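Local coordinates for protein KauB (PDB 6B4R) that oxidises aldehydes, probably a broad range of aminoaldehydes such as 4-guanidinobutyraldehyde, to the corresponding acids with NAD(P)+ as the electron acceptor, at residues A[65-68]-A[69-73]; A[117-120]-A[121-125]. All blocks are in the same frame, centred on the assembly; numbering follows the deposited sequence.

Contact 1 of 2, residues A[65-68]-A[69-73]; sequences VARN and AFDSG. With EDO (1,2-ethanediol), chain E.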
ATOM      1  N   VAL A  65     -28.049   8.214 -21.865  1.00 30.52           N
ATOM      2  CA  VAL A  65     -27.804   6.795 -22.083  1.00 35.67           C
ATOM      3  C   VAL A  65     -26.722   6.262 -21.140  1.00 34.49           C
ATOM      4  O   VAL A  65     -26.905   5.229 -20.492  1.00 34.54           O
ATOM      5  CB  VAL A  65     -27.402   6.524 -23.546  1.00 36.97           C
ATOM      6  CG1 VAL A  65     -26.849   5.126 -23.694  1.00 33.73           C
ATOM      7  CG2 VAL A  65     -28.594   6.739 -24.471  1.00 38.40           C
ATOM      8  N   ALA A  66     -25.605   6.978 -21.061  1.00 32.04           N
ATOM      9  CA  ALA A  66     -24.506   6.596 -20.177  1.00 35.84           C
ATOM     10  C   ALA A  66     -24.946   6.567 -18.716  1.00 28.65           C
ATOM     11  O   ALA A  66     -24.591   5.655 -17.972  1.00 25.05           O
ATOM     12  CB  ALA A  66     -23.322   7.540 -20.359  1.00 32.14           C
ATOM     13  N   ARG A  67     -25.722   7.572 -18.316  1.00 28.41           N
ATOM     14  CA  ARG A  67     -26.241   7.658 -16.955  1.00 25.92           C
ATOM     15  C   ARG A  67     -27.124   6.462 -16.611  1.00 29.03           C
ATOM     16  O   ARG A  67     -26.959   5.842 -15.560  1.00 29.51           O
ATOM     17  CB  ARG A  67     -27.025   8.959 -16.762  1.00 27.88           C
ATOM     18  CG  ARG A  67     -27.713   9.085 -15.408  1.00 25.70           C
ATOM     19  CD  ARG A  67     -26.715   9.056 -14.258  1.00 23.94           C
ATOM     20  NE  ARG A  67     -25.752  10.149 -14.338  1.00 27.31           N
ATOM     21  CZ  ARG A  67     -24.672  10.249 -13.569  1.00 26.39           C
ATOM     22  NH1 ARG A  67     -24.415   9.320 -12.660  1.00 26.24           N
ATOM     23  NH2 ARG A  67     -23.845  11.275 -13.711  1.00 23.38           N
ATOM     24  N   ASN A  68     -28.057   6.144 -17.504  1.00 31.36           N
ATOM     25  CA  ASN A  68     -28.991   5.045 -17.288  1.00 32.65           C
ATOM     26  C   ASN A  68     -28.294   3.694 -17.206  1.00 29.03           C
ATOM     27  O   ASN A  68     -28.678   2.839 -16.408  1.00 27.82           O
ATOM     28  CB  ASN A  68     -30.054   5.018 -18.387  1.00 35.02           C
ATOM     29  CG  ASN A  68     -30.941   6.245 -18.365  1.00 38.88           C
ATOM     30  OD1 ASN A  68     -31.124   6.871 -17.321  1.00 39.43           O
ATOM     31  ND2 ASN A  68     -31.496   6.597 -19.520  1.00 40.19           N
ATOM     32  N   ALA A  69     -27.269   3.510 -18.032  1.00 29.38           N
ATOM     33  CA  ALA A  69     -26.483   2.284 -18.014  1.00 23.34           C
ATOM     34  C   ALA A  69     -25.731   2.154 -16.697  1.00 27.04           C
ATOM     35  O   ALA A  69     -25.600   1.060 -16.148  1.00 32.75           O
ATOM     36  CB  ALA A  69     -25.516   2.258 -19.186  1.00 26.43           C
ATOM     37  N   PHE A  70     -25.240   3.279 -16.188  1.00 30.46           N
ATOM     38  CA  PHE A  70     -24.513   3.274 -14.927  1.00 29.94           C
ATOM     39  C   PHE A  70     -25.444   2.953 -13.762  1.00 30.04           C
ATOM     40  O   PHE A  70     -25.128   2.107 -12.927  1.00 31.04           O
ATOM     41  CB  PHE A  70     -23.815   4.617 -14.693  1.00 25.04           C
ATOM     42  CG  PHE A  70     -23.109   4.703 -13.371  1.00 28.55           C
ATOM     43  CD1 PHE A  70     -21.879   4.092 -13.186  1.00 27.37           C
ATOM     44  CD2 PHE A  70     -23.680   5.386 -12.308  1.00 24.02           C
ATOM     45  CE1 PHE A  70     -21.230   4.159 -11.963  1.00 29.07           C
ATOM     46  CE2 PHE A  70     -23.037   5.457 -11.084  1.00 24.69           C
ATOM     47  CZ  PHE A  70     -21.810   4.844 -10.912  1.00 20.84           C
ATOM     48  N   ASP A  71     -26.587   3.631 -13.713  1.00 29.01           N
ATOM     49  CA  ASP A  71     -27.556   3.430 -12.638  1.00 28.38           C
ATOM     50  C   ASP A  71     -28.158   2.026 -12.638  1.00 32.81           C
ATOM     51  O   ASP A  71     -28.485   1.487 -11.581  1.00 38.13           O
ATOM     52  CB  ASP A  71     -28.668   4.479 -12.709  1.00 31.31           C
ATOM     53  CG  ASP A  71     -28.201   5.856 -12.276  1.00 30.68           C
ATOM     54  OD1 ASP A  71     -27.343   5.943 -11.374  1.00 29.74           O
ATOM     55  OD2 ASP A  71     -28.698   6.855 -12.834  1.00 31.41           O
ATOM     56  N   SER A  72     -28.298   1.435 -13.822  1.00 29.98           N
ATOM     57  CA  SER A  72     -28.846   0.087 -13.943  1.00 31.05           C
ATOM     58  C   SER A  72     -27.948  -0.938 -13.255  1.00 33.76           C
ATOM     59  O   SER A  72     -28.428  -1.940 -12.731  1.00 35.66           O
ATOM     60  CB  SER A  72     -29.038  -0.292 -15.411  1.00 26.98           C
ATOM     61  OG  SER A  72     -27.792  -0.484 -16.057  1.00 34.39           O
ATOM     62  N   GLY A  73     -26.644  -0.681 -13.264  1.00 35.01           N
ATOM     63  CA  GLY A  73     -25.694  -1.533 -12.573  1.00 33.55           C
ATOM     64  C   GLY A  73     -25.263  -2.744 -13.378  1.00 36.87           C
ATOM     65  O   GLY A  73     -24.614  -3.646 -12.847  1.00 36.97           O
TER
HETATM   66  C1  EDO E 501     -28.976   6.807  -7.704  1.00 41.59           C
HETATM   67  O1  EDO E 501     -29.257   6.590  -9.092  1.00 50.67           O
HETATM   68  C2  EDO E 501     -30.287   6.844  -6.928  1.00 46.08           C
HETATM   69  O2  EDO E 501     -30.010   7.039  -5.537  1.00 38.60           O
HETATM   70  O   HOH W   1     -26.078   8.316 -11.018  1.00 25.14           O
HETATM   71  O   HOH W   2     -30.849   6.746 -14.431  1.00 36.97           O
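R67 and D71, one helical turn apart, meet through the aliphatic part of the arginine: its CD lies 3.3 Å from D71 OD2, while R67 NH1 and D71 OD1 stay 4.7 Å apart. A water bridges the two groups, donating to D71 OD1 at 2.7 Å and accepting a weak hydrogen bond from R67 NH1. D71 OD1 also takes a weak one, 3.0 Å, from O1 of an ethanediol, probably from the crystallisation liquor. R67 also runs beside F70, pointing the same way, with NH1 4.0 Å from ring CD2 and the guanidinium plane perpendicular to the ring. A long arginine suits this place because, bent at chi2 and chi3, it leaves NE and NH2 to form salt bridges with D236 and D238. A second water joins D71 OD2 to N68 OD1. Beneath lie ordinary helical bonds, among them D71 N to R67 O at 2.9 Å. S72, its hydroxyl set between backbone N and carbonyl carbon (chi1 70°), bonds A69 O at 2.7 Å from above the carbonyl plane. Small A66 and A69 let the helix lie close to strand 187-191. G73, with positive phi, ends a surface helix flanking the sheet of the Rossmann-like cofactor-binding domain.

Contact 2 of 2, residues A[117-120]-A[121-125]; sequences LHID and VASAA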
ATOM      1  N   LEU A 117       0.702  -1.071 -36.268  1.00 24.05           N
ATOM      2  CA  LEU A 117       0.489  -2.482 -35.984  1.00 26.40           C
ATOM      3  C   LEU A 117       1.317  -2.977 -34.799  1.00 24.95           C
ATOM      4  O   LEU A 117       0.775  -3.560 -33.859  1.00 29.38           O
ATOM      5  CB  LEU A 117       0.782  -3.324 -37.226  1.00 26.23           C
ATOM      6  CG  LEU A 117       0.471  -4.817 -37.109  1.00 21.92           C
ATOM      7  CD1 LEU A 117      -0.994  -5.031 -36.781  1.00 19.21           C
ATOM      8  CD2 LEU A 117       0.847  -5.538 -38.393  1.00 30.61           C
ATOM      9  N   HIS A 118       2.624  -2.737 -34.833  1.00 21.35           N
ATOM     10  CA  HIS A 118       3.522  -3.325 -33.838  1.00 22.05           C
ATOM     11  C   HIS A 118       3.635  -2.519 -32.544  1.00 25.92           C
ATOM     12  O   HIS A 118       3.974  -3.069 -31.496  1.00 32.56           O
ATOM     13  CB  HIS A 118       4.910  -3.573 -34.435  1.00 17.39           C
ATOM     14  CG  HIS A 118       4.886  -4.359 -35.707  1.00 22.05           C
ATOM     15  ND1 HIS A 118       4.335  -5.623 -35.792  1.00 29.31           N
ATOM     16  CD2 HIS A 118       5.336  -4.065 -36.949  1.00 26.62           C
ATOM     17  CE1 HIS A 118       4.449  -6.069 -37.028  1.00 36.14           C
ATOM     18  NE2 HIS A 118       5.055  -5.142 -37.752  1.00 32.47           N
ATOM     19  N   ILE A 119       3.352  -1.223 -32.614  1.00 22.68           N
ATOM     20  CA  ILE A 119       3.424  -0.382 -31.423  1.00 26.07           C
ATOM     21  C   ILE A 119       2.041  -0.008 -30.895  1.00 24.91           C
ATOM     22  O   ILE A 119       1.643  -0.451 -29.820  1.00 30.62           O
ATOM     23  CB  ILE A 119       4.245   0.901 -31.676  1.00 31.59           C
ATOM     24  CG1 ILE A 119       5.652   0.545 -32.158  1.00 28.16           C
ATOM     25  CG2 ILE A 119       4.316   1.746 -30.416  1.00 25.07           C
ATOM     26  CD1 ILE A 119       6.545   1.743 -32.375  1.00 25.98           C
ATOM     27  N   ASP A 120       1.314   0.800 -31.658  1.00 26.48           N
ATOM     28  CA  ASP A 120       0.021   1.329 -31.226  1.00 27.46           C
ATOM     29  C   ASP A 120      -0.996   0.265 -30.805  1.00 25.78           C
ATOM     30  O   ASP A 120      -1.410   0.233 -29.646  1.00 27.08           O
ATOM     31  CB  ASP A 120      -0.571   2.227 -32.310  1.00 26.08           C
ATOM     32  CG  ASP A 120       0.262   3.468 -32.550  1.00 31.14           C
ATOM     33  OD1 ASP A 120      -0.067   4.524 -31.970  1.00 33.68           O
ATOM     34  OD2 ASP A 120       1.253   3.386 -33.309  1.00 38.28           O
ATOM     35  N   VAL A 121      -1.394  -0.595 -31.741  1.00 18.96           N
ATOM     36  CA  VAL A 121      -2.393  -1.623 -31.456  1.00 20.69           C
ATOM     37  C   VAL A 121      -1.926  -2.591 -30.365  1.00 21.56           C
ATOM     38  O   VAL A 121      -2.679  -2.910 -29.441  1.00 17.71           O
ATOM     39  CB  VAL A 121      -2.789  -2.407 -32.728  1.00 24.96           C
ATOM     40  CG1 VAL A 121      -3.656  -3.604 -32.371  1.00 18.75           C
ATOM     41  CG2 VAL A 121      -3.515  -1.498 -33.708  1.00 22.34           C
ATOM     42  N   ALA A 122      -0.679  -3.037 -30.464  1.00 21.84           N
ATOM     43  CA  ALA A 122      -0.117  -3.952 -29.475  1.00 26.27           C
ATOM     44  C   ALA A 122      -0.099  -3.336 -28.076  1.00 23.66           C
ATOM     45  O   ALA A 122      -0.447  -3.996 -27.097  1.00 25.87           O
ATOM     46  CB  ALA A 122       1.283  -4.388 -29.886  1.00 18.17           C
ATOM     47  N   SER A 123       0.292  -2.067 -27.987  1.00 22.93           N
ATOM     48  CA  SER A 123       0.331  -1.366 -26.706  1.00 25.88           C
ATOM     49  C   SER A 123      -1.070  -1.073 -26.184  1.00 21.01           C
ATOM     50  O   SER A 123      -1.319  -1.156 -24.983  1.00 22.80           O
ATOM     51  CB  SER A 123       1.117  -0.057 -26.817  1.00 22.32           C
ATOM     52  OG  SER A 123       2.450  -0.292 -27.232  1.00 20.94           O
ATOM     53  N   ALA A 124      -1.977  -0.723 -27.092  1.00 22.88           N
ATOM     54  CA  ALA A 124      -3.348  -0.398 -26.717  1.00 24.22           C
ATOM     55  C   ALA A 124      -4.062  -1.624 -26.163  1.00 24.94           C
ATOM     56  O   ALA A 124      -4.784  -1.537 -25.169  1.00 28.72           O
ATOM     57  CB  ALA A 124      -4.106   0.174 -27.907  1.00 16.99           C
ATOM     58  N   ALA A 125      -3.853  -2.767 -26.807  1.00 23.55           N
ATOM     59  CA  ALA A 125      -4.408  -4.024 -26.323  1.00 24.57           C
ATOM     60  C   ALA A 125      -3.825  -4.388 -24.956  1.00 29.00           C
ATOM     61  O   ALA A 125      -4.550  -4.805 -24.051  1.00 25.31           O
ATOM     62  CB  ALA A 125      -4.155  -5.136 -27.328  1.00 24.50           C
TER
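The imidazole of H118, whose backbone O meets A122 CB at 3.4 Å in the turn onto V121-A125, has L117 CG over one face, 4.1 Å above the plane and offset toward the rim. The side chain of D120 leaves the helix away from 121-125, though CB touches V121 N, and its OD1 forms a salt bridge with K111, which suits an acid in a buried place. S123 then grips I119 O twice. Its backbone N donates to that oxygen at 2.8 Å, and its OG does so at 2.7 Å from above the carbonyl plane. With chi1 at -59°, OG sits beside the serine's own backbone N, which directs the hydroxyl back to the preceding turn and satisfies it within the helix. Next to it A124 N bonds D120 O at 2.8 Å, nearly in line with the carbonyl. Before these bonds the helix widens into a pi-type turn at 117-120, where L117 O approaches V121 CB at 3.9 Å. The branched I119 faces a loop at F296 and lines the pocket holding the bound polyether. V121 and L117 pack on helix 98-109, whereas the small side chains of S123 and A124, together with V121, allow helix 170-183 to come close.

Contact 1 comes first along the chain, at the end of helix 56-72; helices 80-96 and 98-109 follow before contact 2 in helix 113-133. Their centres are 30 Å apart and their nearest atoms about 21 Å, so the two do not touch. Contact 1 lies at the periphery, about 28 Å from the chain centre, against strands 149-164 and 187-191. Contact 2, about 13 Å from that centre, packs against helices 98-109 and 170-183 and reaches the ligand pocket through I119. Strand 149-164 leads through a short loop into helix 170-183, and so connects the surroundings of both. One contact therefore belongs to the outer layer of the aldehyde dehydrogenase fold, the other to the wall of its probable substrate pocket.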